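Local coordinates for hybrid kinase (Caulobacter vibrioides, PDB 6QRL), which probably acts as a histidine kinase in phosphorelay signalling and binds cyclic di-GMP through the pseudo-receiver domain that forms this chain, at residues 54-59 with 79-84; 73-78 with 86-91. All coordinates share one frame; numbering follows the deposited sequence.

Interaction 1. Residues 54-59 with 79-84; sequences IDAALS and PEQRDR. With C2E (9,9'-[(2R,3R,3aS,5S,7aR,9R,10R,10aS,12S,14aR)-3,5,10,12-tetrahydroxy-5,12-dioxidooctahydro-2H,7H-difuro[3,2-d:3',2'-j][1,3,7,9,2,8]tetraoxadiphosphacyclododecine-2,9-diyl]bis(2-amino-1,9-dihydro-6H-purin-6-one)), chain C.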
loop_
_atom_site.group_PDB
_atom_site.type_symbol
_atom_site.label_atom_id
_atom_site.label_comp_id
_atom_site.label_asym_id
_atom_site.label_seq_id
_atom_site.Cartn_x
_atom_site.Cartn_y
_atom_site.Cartn_z
ATOM N N ILE A 54 -1.791 1.896 -0.295
ATOM C CA ILE A 54 -2.429 3.142 0.206
ATOM C C ILE A 54 -2.977 3.903 -0.991
ATOM O O ILE A 54 -2.163 4.363 -1.800
ATOM C CB ILE A 54 -1.440 3.968 1.033
ATOM C CG1 ILE A 54 -0.942 3.162 2.236
ATOM C CG2 ILE A 54 -2.065 5.282 1.482
ATOM C CD1 ILE A 54 0.120 3.878 3.066
ATOM N N ASP A 55 -4.298 4.050 -1.050
ATOM C CA ASP A 55 -5.042 4.808 -2.086
ATOM C C ASP A 55 -4.698 6.297 -1.984
ATOM O O ASP A 55 -4.900 6.862 -0.919
ATOM C CB ASP A 55 -6.543 4.541 -1.938
ATOM C CG ASP A 55 -7.385 4.931 -3.143
ATOM O OD1 ASP A 55 -6.875 5.713 -3.982
ATOM O OD2 ASP A 55 -8.581 4.481 -3.218
ATOM N N ALA A 56 -4.193 6.916 -3.060
ATOM C CA ALA A 56 -3.931 8.378 -3.112
ATOM C C ALA A 56 -5.218 9.181 -2.872
ATOM O O ALA A 56 -5.118 10.391 -2.589
ATOM C CB ALA A 56 -3.300 8.795 -4.416
ATOM N N ALA A 57 -6.401 8.583 -2.988
ATOM C CA ALA A 57 -7.651 9.225 -2.527
ATOM C C ALA A 57 -7.536 9.685 -1.059
ATOM O O ALA A 57 -8.293 10.576 -0.689
ATOM C CB ALA A 57 -8.798 8.271 -2.712
ATOM N N LEU A 58 -6.629 9.120 -0.255
ATOM C CA LEU A 58 -6.432 9.528 1.164
ATOM C C LEU A 58 -5.546 10.765 1.304
ATOM O O LEU A 58 -5.415 11.209 2.436
ATOM C CB LEU A 58 -5.804 8.386 1.961
ATOM C CG LEU A 58 -6.714 7.173 2.122
ATOM C CD1 LEU A 58 -5.933 5.965 2.610
ATOM C CD2 LEU A 58 -7.859 7.498 3.048
ATOM N N SER A 59 -4.945 11.271 0.230
ATOM C CA SER A 59 -4.092 12.487 0.249
ATOM C C SER A 59 -4.905 13.664 0.808
ATOM O O SER A 59 -6.132 13.650 0.651
ATOM C CB SER A 59 -3.599 12.815 -1.144
ATOM O OG SER A 59 -2.914 11.695 -1.725
ATOM N N PRO A 79 -3.886 7.561 -13.679
ATOM C CA PRO A 79 -2.901 7.981 -14.674
ATOM C C PRO A 79 -2.635 9.488 -14.665
ATOM O O PRO A 79 -1.496 9.883 -14.898
ATOM C CB PRO A 79 -3.517 7.540 -16.018
ATOM C CG PRO A 79 -4.498 6.452 -15.653
ATOM C CD PRO A 79 -5.004 6.806 -14.267
ATOM N N GLU A 80 -3.638 10.299 -14.322
ATOM C CA GLU A 80 -3.503 11.784 -14.260
ATOM C C GLU A 80 -2.615 12.193 -13.073
ATOM O O GLU A 80 -2.200 13.349 -13.045
ATOM C CB GLU A 80 -4.866 12.482 -14.130
ATOM C CG GLU A 80 -5.880 12.121 -15.224
ATOM C CD GLU A 80 -6.601 10.789 -15.000
ATOM O OE1 GLU A 80 -6.206 9.787 -15.657
ATOM O OE2 GLU A 80 -7.562 10.739 -14.164
ATOM N N GLN A 81 -2.360 11.317 -12.103
ATOM C CA GLN A 81 -1.602 11.684 -10.868
ATOM C C GLN A 81 -0.151 11.180 -10.934
ATOM O O GLN A 81 0.518 11.214 -9.905
ATOM C CB GLN A 81 -2.262 11.133 -9.600
ATOM C CG GLN A 81 -3.644 11.714 -9.298
ATOM C CD GLN A 81 -4.406 10.878 -8.286
ATOM O OE1 GLN A 81 -4.222 9.671 -8.164
ATOM N NE2 GLN A 81 -5.264 11.523 -7.512
ATOM N N ARG A 82 0.355 10.821 -12.119
ATOM C CA ARG A 82 1.761 10.373 -12.309
ATOM C C ARG A 82 2.724 11.517 -12.005
ATOM O O ARG A 82 3.844 11.220 -11.592
ATOM C CB ARG A 82 1.967 9.811 -13.715
ATOM C CG ARG A 82 1.254 8.480 -13.898
ATOM C CD ARG A 82 1.115 8.171 -15.374
ATOM N NE ARG A 82 2.032 7.085 -15.588
ATOM C CZ ARG A 82 1.692 5.881 -16.019
ATOM N NH1 ARG A 82 0.458 5.601 -16.417
ATOM N NH2 ARG A 82 2.631 4.968 -16.131
ATOM N N ASP A 83 2.294 12.768 -12.148
ATOM C CA ASP A 83 3.133 13.959 -11.833
ATOM C C ASP A 83 3.542 13.934 -10.355
ATOM O O ASP A 83 4.511 14.597 -10.036
ATOM C CB ASP A 83 2.448 15.283 -12.206
ATOM C CG ASP A 83 1.050 15.541 -11.630
ATOM O OD1 ASP A 83 0.497 14.679 -10.919
ATOM O OD2 ASP A 83 0.503 16.622 -11.932
ATOM N N ARG A 84 2.874 13.162 -9.493
ATOM C CA ARG A 84 3.193 13.099 -8.045
ATOM C C ARG A 84 4.263 12.059 -7.715
ATOM O O ARG A 84 4.672 11.994 -6.548
ATOM C CB ARG A 84 1.940 12.755 -7.250
ATOM C CG ARG A 84 0.827 13.780 -7.404
ATOM C CD ARG A 84 -0.208 13.408 -6.364
ATOM N NE ARG A 84 -1.488 14.000 -6.693
ATOM C CZ ARG A 84 -2.611 13.796 -5.999
ATOM N NH1 ARG A 84 -3.725 14.396 -6.398
ATOM N NH2 ARG A 84 -2.632 12.961 -4.966
HETATM P P1 C2E C . 4.486 2.979 -16.489
HETATM O O2P C2E C . 3.615 3.197 -15.273
HETATM O O1P C2E C . 5.250 4.130 -17.070
HETATM O "O5'" C2E C . 5.598 1.925 -16.021
HETATM C "C5'" C2E C . 6.727 1.706 -16.869
HETATM C "C4'" C2E C . 7.601 0.693 -16.193
HETATM O "O4'" C2E C . 8.170 1.265 -15.000
HETATM C "C3'" C2E C . 6.874 -0.546 -15.696
HETATM O "O3'" C2E C . 6.738 -1.414 -16.834
HETATM C "C2'" C2E C . 7.800 -1.041 -14.562
HETATM O "O2'" C2E C . 8.621 -2.112 -14.979
HETATM C "C1'" C2E C . 8.616 0.203 -14.187
HETATM N N9 C2E C . 8.471 0.674 -12.810
HETATM C C8 C2E C . 9.457 1.286 -12.071
HETATM N N7 C2E C . 9.041 1.686 -10.893
HETATM C C5 C2E C . 7.697 1.340 -10.858
HETATM C C6 C2E C . 6.736 1.525 -9.838
HETATM O O6 C2E C . 6.869 2.084 -8.748
HETATM N N1 C2E C . 5.485 1.039 -10.216
HETATM C C2 C2E C . 5.192 0.430 -11.413
HETATM N N2 C2E C . 3.921 0.033 -11.586
HETATM N N3 C2E C . 6.095 0.250 -12.380
HETATM C C4 C2E C . 7.324 0.724 -12.038
HETATM P P11 C2E C . 5.404 -2.304 -16.889
HETATM O O21 C2E C . 5.227 -2.847 -15.503
HETATM O O11 C2E C . 5.527 -3.254 -18.045
HETATM O O5A C2E C . 4.233 -1.272 -17.251
HETATM C C5A C2E C . 4.070 -0.751 -18.604
HETATM C C4A C2E C . 2.896 0.196 -18.628
HETATM O O4A C2E C . 1.665 -0.560 -18.516
HETATM C C3A C2E C . 2.819 1.201 -17.483
HETATM O O3A C2E C . 3.708 2.298 -17.737
HETATM C C2A C2E C . 1.334 1.553 -17.493
HETATM O O2A C2E C . 0.871 2.441 -18.479
HETATM C C1A C2E C . 0.702 0.195 -17.800
HETATM N N91 C2E C . 0.366 -0.507 -16.575
HETATM C C81 C2E C . 1.242 -1.263 -15.837
HETATM N N71 C2E C . 0.714 -1.739 -14.734
HETATM C C51 C2E C . -0.586 -1.255 -14.753
HETATM C C61 C2E C . -1.627 -1.458 -13.821
HETATM O O61 C2E C . -1.568 -2.054 -12.736
HETATM N N11 C2E C . -2.797 -0.809 -14.227
HETATM C C21 C2E C . -2.947 -0.076 -15.382
HETATM N N21 C2E C . -4.170 0.438 -15.589
HETATM N N31 C2E C . -1.962 0.140 -16.250
HETATM C C41 C2E C . -0.820 -0.492 -15.885
HETATM O O HOH W 1 -5.623 12.713 -4.421
HETATM O O HOH W 2 -0.910 11.947 -3.549
#
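A56 and Q81 make the closest backbone approach, their CA atoms 8.7 Å apart, a spacing spanned by side chains and water. The direct contacts are sparse: A56 CB lies 4.0 Å from Q81 OE1, whose hydrogen-bonding partner is the backbone N of T78. R84 does most of the bridging. With its CG anti to the carbonyl carbon (chi1 -61°) and the chain extended from there to NE, it carries its guanidinium past Q81, whose CG sits over one face of that group toward the rim. The opposing hydroxyl, S59 OG, lies near the guanidinium plane at its edge, 3.5 Å from R84 NH2. One water, in the guanidinium plane, accepts from R84 NH2 at 3.1 Å and donates to A56 O at 3.0 Å; a second lies between S59 OG and R84 NH2, although it is modelled too close to the arginine for that bond to be trusted.

A56 O is well used: S59 OG donates to it at 2.7 Å on a lone pair in the carbonyl plane, and S59 N bonds to it too. This fixes the serine hydroxyl in the turn facing R84. Just before it, D55 OD1 accepts from A57 N, which approaches from above the carboxylate plane, closing an Asx turn. In D55, predicted as the phosphoacceptor but unmodified here, OD1 also forms a salt bridge with K99, and OD2 a hydrogen bond with S13.

R82 leaves toward a phosphate of bound cyclic di-GMP, packing on Y96 and I98 of strand 95-98; the very short modelled approach is doubtful. The contact thus joins the turn after strand 51-55 to the 3-10 segment leading into helix 85-91, and A56 rests on V75 and L77 of the neighbouring strand 73-77.

Interaction 2. Residues 73-78 with 86-91; sequences SVVLLT and DRLKAA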
loop_
_atom_site.group_PDB
_atom_site.type_symbol
_atom_site.label_atom_id
_atom_site.label_comp_id
_atom_site.label_asym_id
_atom_site.label_seq_id
_atom_site.Cartn_x
_atom_site.Cartn_y
_atom_site.Cartn_z
ATOM N N SER A 73 5.325 0.502 1.778
ATOM C CA SER A 73 4.060 1.074 1.246
ATOM C C SER A 73 4.169 1.347 -0.243
ATOM O O SER A 73 5.225 1.772 -0.693
ATOM C CB SER A 73 3.686 2.342 1.962
ATOM O OG SER A 73 3.529 2.114 3.348
ATOM N N VAL A 74 3.076 1.094 -0.944
ATOM C CA VAL A 74 2.874 1.344 -2.393
ATOM C C VAL A 74 1.640 2.235 -2.519
ATOM O O VAL A 74 0.608 1.860 -1.945
ATOM C CB VAL A 74 2.660 0.015 -3.126
ATOM C CG1 VAL A 74 2.535 0.220 -4.612
ATOM C CG2 VAL A 74 3.768 -0.982 -2.822
ATOM N N VAL A 75 1.714 3.301 -3.310
ATOM C CA VAL A 75 0.581 4.243 -3.456
ATOM C C VAL A 75 -0.231 3.862 -4.707
ATOM O O VAL A 75 0.396 3.571 -5.750
ATOM C CB VAL A 75 1.084 5.701 -3.491
ATOM C CG1 VAL A 75 2.094 5.931 -4.607
ATOM C CG2 VAL A 75 -0.054 6.696 -3.622
ATOM N N LEU A 76 -1.561 3.938 -4.627
ATOM C CA LEU A 76 -2.484 3.741 -5.786
ATOM C C LEU A 76 -2.825 5.105 -6.402
ATOM O O LEU A 76 -3.403 5.949 -5.698
ATOM C CB LEU A 76 -3.772 3.057 -5.307
ATOM C CG LEU A 76 -3.752 1.544 -5.110
ATOM C CD1 LEU A 76 -2.417 1.015 -4.642
ATOM C CD2 LEU A 76 -4.899 1.061 -4.220
ATOM N N LEU A 77 -2.558 5.278 -7.697
ATOM C CA LEU A 77 -2.659 6.561 -8.433
ATOM C C LEU A 77 -3.582 6.388 -9.638
ATOM O O LEU A 77 -3.588 5.291 -10.229
ATOM C CB LEU A 77 -1.264 6.983 -8.916
ATOM C CG LEU A 77 -0.235 7.283 -7.823
ATOM C CD1 LEU A 77 1.136 7.558 -8.426
ATOM C CD2 LEU A 77 -0.669 8.478 -7.007
ATOM N N THR A 78 -4.281 7.445 -10.042
ATOM C CA THR A 78 -4.864 7.529 -11.403
ATOM C C THR A 78 -3.727 7.851 -12.370
ATOM O O THR A 78 -2.694 8.386 -11.956
ATOM C CB THR A 78 -5.982 8.571 -11.475
ATOM O OG1 THR A 78 -5.386 9.866 -11.332
ATOM C CG2 THR A 78 -7.051 8.331 -10.419
ATOM N N ASP A 86 7.521 11.673 -8.028
ATOM C CA ASP A 86 8.789 12.109 -7.368
ATOM C C ASP A 86 8.514 12.503 -5.908
ATOM O O ASP A 86 9.242 12.057 -5.019
ATOM C CB ASP A 86 9.493 13.212 -8.159
ATOM C CG ASP A 86 10.063 12.746 -9.501
ATOM O OD1 ASP A 86 10.333 11.520 -9.645
ATOM O OD2 ASP A 86 10.240 13.607 -10.401
ATOM N N ARG A 87 7.473 13.274 -5.644
ATOM C CA ARG A 87 7.102 13.692 -4.277
ATOM C C ARG A 87 6.785 12.476 -3.397
ATOM O O ARG A 87 7.194 12.459 -2.235
ATOM C CB ARG A 87 5.876 14.598 -4.355
ATOM C CG ARG A 87 5.385 15.059 -2.991
ATOM C CD ARG A 87 4.221 16.026 -3.137
ATOM N NE ARG A 87 3.803 16.493 -1.816
ATOM C CZ ARG A 87 2.747 17.274 -1.594
ATOM N NH1 ARG A 87 1.966 17.648 -2.598
ATOM N NH2 ARG A 87 2.450 17.633 -0.355
ATOM N N LEU A 88 6.079 11.488 -3.935
ATOM C CA LEU A 88 5.634 10.310 -3.139
ATOM C C LEU A 88 6.841 9.407 -2.870
ATOM O O LEU A 88 6.953 8.899 -1.735
ATOM C CB LEU A 88 4.518 9.579 -3.895
ATOM C CG LEU A 88 3.198 10.349 -3.951
ATOM C CD1 LEU A 88 2.275 9.818 -5.022
ATOM C CD2 LEU A 88 2.503 10.260 -2.627
ATOM N N LYS A 89 7.744 9.256 -3.844
ATOM C CA LYS A 89 9.016 8.526 -3.596
ATOM C C LYS A 89 9.841 9.259 -2.528
ATOM O O LYS A 89 10.310 8.575 -1.624
ATOM C CB LYS A 89 9.793 8.277 -4.885
ATOM C CG LYS A 89 9.052 7.416 -5.904
ATOM C CD LYS A 89 8.918 5.954 -5.514
ATOM C CE LYS A 89 10.243 5.222 -5.492
ATOM N NZ LYS A 89 10.814 5.076 -6.850
ATOM N N ALA A 90 9.949 10.586 -2.576
ATOM C CA ALA A 90 10.691 11.394 -1.568
ATOM C C ALA A 90 10.051 11.239 -0.193
ATOM O O ALA A 90 10.787 11.266 0.787
ATOM C CB ALA A 90 10.731 12.854 -1.960
ATOM N N ALA A 91 8.722 11.118 -0.117
ATOM C CA ALA A 91 7.992 10.881 1.148
ATOM C C ALA A 91 8.300 9.467 1.698
ATOM O O ALA A 91 8.071 9.239 2.870
ATOM C CB ALA A 91 6.519 11.109 0.928
#
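L88 projects from helix 85-91 onto the face of strand 73-77, with V75 the nearest strand residue along the backbone at a CA separation of 7.9 Å. Apolar packing is the whole of the direct contact, and a single methyl, CD1 of L88, carries it. L77 meets that methyl tip to tip, its CD2 3.8 Å from L88 CD1. V75 instead lies across the leucine at about a right angle, bringing CG1 to 3.9 Å from the same L88 CD1, with CG2 only slightly farther. Having CG1 between the backbone N and the carbonyl carbon (chi1 57°) lets V75 offer both branches to the leucine. Two residues apart, V75 and L77 share one face of the strand, and L88 CD1 reaches both.

No hydrogen bond crosses the contact; each element is held by its own backbone bonds or those of its sheet neighbour. In the helix, A90 N bonds to D86 O and A91 N to R87 O; V75 of the strand pairs with G95 and L97 of strand 95-98. These elements form a beta-alpha-beta unit of the receiver fold, whose helix covers the sheet here. Y96 of strand 95-98, which binds cyclic di-GMP, touches V75 and L77.

Because no polar group bridges helix and strand, their association at this point rests on burial and van der Waals contact between methyl groups, with none of the directional constraint of a hydrogen bond.

Overall arrangement
Neighbouring strands of one parallel sheet tie the two contacts together: I54 N and A56 N probably donate to V74 O and L76 O, while A56 CB packs 3.7 Å from L77 CD2. Along the chain their segments alternate, so strand 73-77 of interaction 2 runs straight into the 3-10 segment of interaction 1, which in turn leads to helix 85-91. Their chemistry follows their depth. Interaction 2 is core, three buried aliphatic residues between helix and sheet; interaction 1 is only partly buried, at the end of the sheet, and depends largely on an arginine, a serine and water, beside a small A56-Q81 contact. Its segment 79-84 also supplies R82 to the cyclic di-GMP site.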